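Long-range contacts in putative gamma-glutamylcyclotransferase PH0828 (Pyrococcus horikoshii, PDB 1V30), which is a putative gamma-glutamylcyclotransferase, probably acting as an acyltransferase that cyclises gamma-glutamyl substrates, although its activity has not been established: residues Q41-Y46 / G104-S109; Y49-K54 / W96-K101. All blocks are in the same frame, centred on the assembly; numbering follows the deposited sequence.

Interaction 1 (Q41-Y46 / G104-S109); sequences QLYFEY and GKRIKS
Tyr43 and Arg106 face each other as a non-hydrogen-bonded pair, their CA atoms 4.3 Å apart, and Phe44 with Lys105 forms the adjoining hydrogen-bonded pair. These antiparallel bridges add the short strand 105-106 as an outermost member of the sheet formed by 40-44 and 48-51. Ile107 N donates to Leu42 O at 2.8 Å, and Phe44 N to Lys105 O at 3.1 Å.

On the face carrying Tyr43, the Arg106 side chain can be followed outward. Arg106 CB packs obliquely on Tyr43 CE2 at 3.7 Å. With Arg106 CG anti to the backbone N (chi1 166°), that atom passes Leu42 O at 3.8 Å. NE gives a weak bond to a water that also accepts from Leu42 N and donates to Ile107 O, so the water bridges the two segments. One face of the guanidinium lies beneath Gln41 CD, offset toward the rim. Arg106 NH1 comes within 2.9 Å of Gln41 NE2, but both are donors and no bond results; NE2 instead donates to Lys54 O, which also receives a weak bond from Arg106 NH2.

The other face, that of Phe44 and Lys105, also holds an apolar cluster. Leu42 and Ile107 run side by side, Leu42 CD2 to Ile107 CD1 3.9 Å, and the same Ile107 CD1 meets Phe44 CB. Phe112 and helix 114-123 pack against this group, while Leu42 also touches Tyr13, a substrate-binding residue by similarity.

Where the pairing ends, any CB on Gly104 would collide with Phe44 O and Glu45 N. Beside it the Lys105 chain, bent beyond CG, curls back until Lys105 NZ donates to Phe44 O at 2.7 Å, lying in the plane of that carbonyl.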
loop_
_atom_site.group_PDB
_atom_site.type_symbol
_atom_site.label_atom_id
_atom_site.label_comp_id
_atom_site.label_asym_id
_atom_site.label_seq_id
_atom_site.Cartn_x
_atom_site.Cartn_y
_atom_site.Cartn_z
ATOM N N GLN A 41 -10.081 -0.072 -4.566
ATOM C CA GLN A 41 -10.653 0.900 -3.647
ATOM C C GLN A 41 -9.863 0.804 -2.350
ATOM O O GLN A 41 -9.314 -0.252 -2.027
ATOM C CB GLN A 41 -12.123 0.595 -3.380
ATOM C CG GLN A 41 -12.981 0.571 -4.627
ATOM C CD GLN A 41 -14.445 0.428 -4.299
ATOM O OE1 GLN A 41 -14.814 -0.303 -3.379
ATOM N NE2 GLN A 41 -15.292 1.116 -5.054
ATOM N N LEU A 42 -9.816 1.905 -1.609
ATOM C CA LEU A 42 -9.074 1.958 -0.356
ATOM C C LEU A 42 -9.989 2.262 0.821
ATOM O O LEU A 42 -10.758 3.222 0.780
ATOM C CB LEU A 42 -7.990 3.037 -0.443
ATOM C CG LEU A 42 -7.113 3.272 0.792
ATOM C CD1 LEU A 42 -6.320 2.018 1.120
ATOM C CD2 LEU A 42 -6.165 4.441 0.526
ATOM N N TYR A 43 -9.897 1.439 1.860
ATOM C CA TYR A 43 -10.684 1.609 3.076
ATOM C C TYR A 43 -9.726 1.691 4.256
ATOM O O TYR A 43 -8.595 1.203 4.184
ATOM C CB TYR A 43 -11.637 0.427 3.285
ATOM C CG TYR A 43 -12.736 0.338 2.256
ATOM C CD1 TYR A 43 -12.481 -0.159 0.979
ATOM C CD2 TYR A 43 -14.020 0.787 2.545
ATOM C CE1 TYR A 43 -13.478 -0.202 0.013
ATOM C CE2 TYR A 43 -15.027 0.748 1.586
ATOM C CZ TYR A 43 -14.744 0.253 0.322
ATOM O OH TYR A 43 -15.730 0.227 -0.639
ATOM N N PHE A 44 -10.175 2.291 5.351
ATOM C CA PHE A 44 -9.317 2.404 6.518
ATOM C C PHE A 44 -10.078 2.392 7.832
ATOM O O PHE A 44 -10.999 3.181 8.028
ATOM C CB PHE A 44 -8.472 3.689 6.413
ATOM C CG PHE A 44 -7.567 3.932 7.594
ATOM C CD1 PHE A 44 -7.722 5.078 8.374
ATOM C CD2 PHE A 44 -6.552 3.035 7.917
ATOM C CE1 PHE A 44 -6.877 5.326 9.458
ATOM C CE2 PHE A 44 -5.702 3.276 9.001
ATOM C CZ PHE A 44 -5.868 4.426 9.771
ATOM N N GLU A 45 -9.711 1.463 8.710
ATOM C CA GLU A 45 -10.297 1.395 10.047
ATOM C C GLU A 45 -9.081 1.609 10.949
ATOM O O GLU A 45 -8.752 2.749 11.275
ATOM C CB GLU A 45 -10.945 0.036 10.331
ATOM C CG GLU A 45 -11.707 0.043 11.655
ATOM C CD GLU A 45 -12.244 -1.315 12.057
ATOM O OE1 GLU A 45 -13.370 -1.351 12.592
ATOM O OE2 GLU A 45 -11.545 -2.334 11.861
ATOM N N TYR A 46 -8.411 0.528 11.343
ATOM C CA TYR A 46 -7.188 0.638 12.142
ATOM C C TYR A 46 -6.017 0.324 11.215
ATOM O O TYR A 46 -4.859 0.619 11.524
ATOM C CB TYR A 46 -7.186 -0.348 13.308
ATOM C CG TYR A 46 -8.280 -0.103 14.312
ATOM C CD1 TYR A 46 -9.269 -1.063 14.540
ATOM C CD2 TYR A 46 -8.336 1.087 15.034
ATOM C CE1 TYR A 46 -10.287 -0.841 15.461
ATOM C CE2 TYR A 46 -9.345 1.322 15.958
ATOM C CZ TYR A 46 -10.320 0.351 16.166
ATOM O OH TYR A 46 -11.313 0.582 17.089
ATOM N N GLY A 104 -13.989 -0.063 7.863
ATOM C CA GLY A 104 -13.709 1.357 7.978
ATOM C C GLY A 104 -14.266 2.197 6.850
ATOM O O GLY A 104 -14.851 1.679 5.904
ATOM N N LYS A 105 -14.069 3.507 6.942
ATOM C CA LYS A 105 -14.574 4.418 5.925
ATOM C C LYS A 105 -13.763 4.338 4.640
ATOM O O LYS A 105 -12.564 4.062 4.660
ATOM C CB LYS A 105 -14.550 5.858 6.444
ATOM C CG LYS A 105 -14.562 5.972 7.957
ATOM C CD LYS A 105 -13.144 6.047 8.505
ATOM C CE LYS A 105 -13.030 5.365 9.854
ATOM N NZ LYS A 105 -13.067 3.889 9.692
ATOM N N ARG A 106 -14.425 4.576 3.517
ATOM C CA ARG A 106 -13.739 4.555 2.239
ATOM C C ARG A 106 -12.939 5.834 2.056
ATOM O O ARG A 106 -13.409 6.923 2.385
ATOM C CB ARG A 106 -14.735 4.433 1.085
ATOM C CG ARG A 106 -14.105 4.748 -0.265
ATOM C CD ARG A 106 -15.033 4.455 -1.426
ATOM N NE ARG A 106 -14.354 4.668 -2.700
ATOM C CZ ARG A 106 -14.841 4.298 -3.879
ATOM N NH1 ARG A 106 -16.018 3.692 -3.948
ATOM N NH2 ARG A 106 -14.148 4.525 -4.985
ATOM N N ILE A 107 -11.722 5.700 1.543
ATOM C CA ILE A 107 -10.890 6.864 1.273
ATOM C C ILE A 107 -11.107 7.117 -0.218
ATOM O O ILE A 107 -10.487 6.483 -1.072
ATOM C CB ILE A 107 -9.410 6.577 1.593
ATOM C CG1 ILE A 107 -9.267 6.288 3.092
ATOM C CG2 ILE A 107 -8.545 7.768 1.195
ATOM C CD1 ILE A 107 -7.845 6.121 3.568
ATOM N N LYS A 108 -12.029 8.032 -0.509
ATOM C CA LYS A 108 -12.425 8.370 -1.875
ATOM C C LYS A 108 -11.315 8.721 -2.850
ATOM O O LYS A 108 -11.384 8.351 -4.019
ATOM C CB LYS A 108 -13.445 9.516 -1.868
ATOM C CG LYS A 108 -14.685 9.267 -1.022
ATOM C CD LYS A 108 -14.322 9.133 0.448
ATOM C CE LYS A 108 -13.419 10.276 0.904
ATOM N NZ LYS A 108 -12.772 9.979 2.203
ATOM N N SER A 109 -10.301 9.439 -2.385
ATOM C CA SER A 109 -9.207 9.828 -3.267
ATOM C C SER A 109 -8.334 8.643 -3.658
ATOM O O SER A 109 -7.574 8.718 -4.623
ATOM C CB SER A 109 -8.338 10.893 -2.598
ATOM O OG SER A 109 -7.602 10.351 -1.517
HETATM O O HOH W 1 -11.115 4.198 -2.680
#

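Interaction 2 (Y49-K54 / W96-K101); sequences YAVKGK and WEWGSK
Tyr49 and Trp98 lie side by side and point the same way, with the Tyr49 ring and the five-membered indole ring 4.1 Å apart between centroids. Their planes meet obliquely, at 44°; Tyr49 CE2 lies over one face of the indole, and Ser100 N sits over the opposite one. Trp98 CG is anti to the backbone N (chi1 179°), which carries it against Tyr49 CB. Trp98 NE1 donates to Lys101 O at 2.9 Å, with the acceptor in the ring plane but the donor well above the carbonyl plane; this bond would limit the ring's rotation. An alanine in place of Trp98 would probably open a gap beside the Tyr49 ring and leave Lys101 O without this donor.

The two strands cross locally at 86°, joining sheet edge 48-51 to the hairpin of 81-86 and 93-98 through a backbone bond from Trp98 N to Ala50 O (3.0 Å). Val51 CG1 packs on Trp98 CB.

Farther out, Lys52 and Glu97 meet at about a right angle in a salt bridge, Lys52 NZ to the syn lone pair of Glu97 OE1 at 2.6 Å. A water links NZ to Glu97 OE2. Because Tyr40 OH also hydrogen-bonds to Glu97 OE1, that oxygen is gripped twice, which would favour a charged carboxylate.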
loop_
_atom_site.group_PDB
_atom_site.type_symbol
_atom_site.label_atom_id
_atom_site.label_comp_id
_atom_site.label_asym_id
_atom_site.label_seq_id
_atom_site.Cartn_x
_atom_site.Cartn_y
_atom_site.Cartn_z
ATOM N N TYR A 49 -6.883 -0.933 3.764
ATOM C CA TYR A 49 -7.285 -2.094 2.980
ATOM C C TYR A 49 -7.531 -1.779 1.518
ATOM O O TYR A 49 -8.334 -0.914 1.193
ATOM C CB TYR A 49 -8.569 -2.698 3.542
ATOM C CG TYR A 49 -8.536 -2.987 5.020
ATOM C CD1 TYR A 49 -9.359 -2.290 5.901
ATOM C CD2 TYR A 49 -7.713 -3.982 5.539
ATOM C CE1 TYR A 49 -9.366 -2.580 7.259
ATOM C CE2 TYR A 49 -7.711 -4.282 6.894
ATOM C CZ TYR A 49 -8.543 -3.579 7.748
ATOM O OH TYR A 49 -8.568 -3.894 9.081
ATOM N N ALA A 50 -6.833 -2.484 0.635
ATOM C CA ALA A 50 -7.051 -2.303 -0.794
ATOM C C ALA A 50 -7.807 -3.537 -1.268
ATOM O O ALA A 50 -7.374 -4.667 -1.041
ATOM C CB ALA A 50 -5.725 -2.180 -1.541
ATOM N N VAL A 51 -8.960 -3.313 -1.884
ATOM C CA VAL A 51 -9.776 -4.403 -2.408
ATOM C C VAL A 51 -10.208 -4.027 -3.810
ATOM O O VAL A 51 -10.296 -2.847 -4.142
ATOM C CB VAL A 51 -11.034 -4.643 -1.546
ATOM C CG1 VAL A 51 -10.628 -5.107 -0.159
ATOM C CG2 VAL A 51 -11.873 -3.376 -1.473
ATOM N N LYS A 52 -10.472 -5.030 -4.638
ATOM C CA LYS A 52 -10.893 -4.760 -6.002
ATOM C C LYS A 52 -12.224 -4.030 -6.013
ATOM O O LYS A 52 -13.117 -4.330 -5.225
ATOM C CB LYS A 52 -11.013 -6.060 -6.794
ATOM C CG LYS A 52 -9.694 -6.771 -6.987
ATOM C CD LYS A 52 -9.834 -7.910 -7.976
ATOM C CE LYS A 52 -8.526 -8.653 -8.131
ATOM N NZ LYS A 52 -8.146 -9.314 -6.858
ATOM N N GLY A 53 -12.340 -3.065 -6.917
ATOM C CA GLY A 53 -13.558 -2.291 -7.033
ATOM C C GLY A 53 -13.336 -1.086 -7.923
ATOM O O GLY A 53 -12.210 -0.793 -8.319
ATOM N N LYS A 54 -14.420 -0.389 -8.239
ATOM C CA LYS A 54 -14.365 0.799 -9.080
ATOM C C LYS A 54 -13.537 1.905 -8.432
ATOM O O LYS A 54 -13.838 2.335 -7.318
ATOM C CB LYS A 54 -15.785 1.309 -9.340
ATOM C CG LYS A 54 -16.534 0.573 -10.440
ATOM C CD LYS A 54 -16.204 1.157 -11.806
ATOM C CE LYS A 54 -16.668 2.607 -11.908
ATOM N NZ LYS A 54 -16.290 3.235 -13.207
ATOM N N TRP A 96 -0.125 -6.221 -1.744
ATOM C CA TRP A 96 -0.799 -6.989 -0.711
ATOM C C TRP A 96 -2.252 -6.564 -0.652
ATOM O O TRP A 96 -2.585 -5.508 -0.116
ATOM C CB TRP A 96 -0.122 -6.769 0.639
ATOM C CG TRP A 96 1.161 -7.532 0.781
ATOM C CD1 TRP A 96 1.303 -8.826 1.194
ATOM C CD2 TRP A 96 2.484 -7.056 0.496
ATOM N NE1 TRP A 96 2.631 -9.184 1.188
ATOM C CE2 TRP A 96 3.379 -8.116 0.762
ATOM C CE3 TRP A 96 3.003 -5.835 0.040
ATOM C CZ2 TRP A 96 4.761 -7.993 0.590
ATOM C CZ3 TRP A 96 4.379 -5.712 -0.130
ATOM C CH2 TRP A 96 5.241 -6.785 0.145
ATOM N N GLU A 97 -3.105 -7.405 -1.222
ATOM C CA GLU A 97 -4.537 -7.164 -1.283
ATOM C C GLU A 97 -5.252 -7.698 -0.047
ATOM O O GLU A 97 -5.016 -8.830 0.375
ATOM C CB GLU A 97 -5.084 -7.841 -2.539
ATOM C CG GLU A 97 -6.590 -7.923 -2.638
ATOM C CD GLU A 97 -7.017 -8.670 -3.880
ATOM O OE1 GLU A 97 -6.828 -8.126 -4.986
ATOM O OE2 GLU A 97 -7.518 -9.809 -3.748
ATOM N N TRP A 98 -6.125 -6.886 0.541
ATOM C CA TRP A 98 -6.862 -7.336 1.716
ATOM C C TRP A 98 -7.735 -8.511 1.261
ATOM O O TRP A 98 -8.453 -8.409 0.265
ATOM C CB TRP A 98 -7.709 -6.194 2.281
ATOM C CG TRP A 98 -8.527 -6.580 3.473
ATOM C CD1 TRP A 98 -9.884 -6.534 3.572
ATOM C CD2 TRP A 98 -8.048 -7.054 4.741
ATOM N NE1 TRP A 98 -10.283 -6.945 4.815
ATOM C CE2 TRP A 98 -9.179 -7.271 5.557
ATOM C CE3 TRP A 98 -6.775 -7.312 5.271
ATOM C CZ2 TRP A 98 -9.079 -7.736 6.876
ATOM C CZ3 TRP A 98 -6.675 -7.774 6.586
ATOM C CH2 TRP A 98 -7.823 -7.981 7.371
ATOM N N GLY A 99 -7.669 -9.617 1.997
ATOM C CA GLY A 99 -8.410 -10.812 1.615
ATOM C C GLY A 99 -9.813 -11.045 2.144
ATOM O O GLY A 99 -10.351 -12.147 2.001
ATOM N N SER A 100 -10.418 -10.029 2.748
ATOM C CA SER A 100 -11.772 -10.161 3.275
ATOM C C SER A 100 -12.548 -8.893 2.968
ATOM O O SER A 100 -12.078 -8.043 2.218
ATOM C CB SER A 100 -11.731 -10.385 4.787
ATOM O OG SER A 100 -11.072 -11.596 5.101
ATOM N N LYS A 101 -13.746 -8.777 3.532
ATOM C CA LYS A 101 -14.557 -7.585 3.328
ATOM C C LYS A 101 -13.768 -6.432 3.933
ATOM O O LYS A 101 -13.168 -6.581 4.995
ATOM C CB LYS A 101 -15.891 -7.700 4.070
ATOM C CG LYS A 101 -16.904 -8.668 3.485
ATOM C CD LYS A 101 -18.108 -8.766 4.418
ATOM C CE LYS A 101 -19.410 -8.990 3.663
ATOM N NZ LYS A 101 -19.403 -10.235 2.849
HETATM O O HOH W 2 -7.614 -11.659 -6.172
#

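Overall arrangement
Both contacts reach the same three-stranded sheet, with interaction 2 nested along the chain inside the loop closed by interaction 1. Strand 40-44 lies between 105-106 and 48-51 in it, and the bond between Tyr43 O and Tyr49 N attests the second pairing. The two centres lie about 10 Å apart. Each is partly buried, grading from apolar core to charged surface. Interaction 1 extends a sheet by regular antiparallel bridges and turns apolar side chains, Phe44 and Ile107, to helix 114-123; interaction 2 joins different sheets at a steep crossing, relying on aromatic contact and a salt bridge. Leu42 and Ala50 both approach Tyr13, placing the shared sheet beside the likely substrate site.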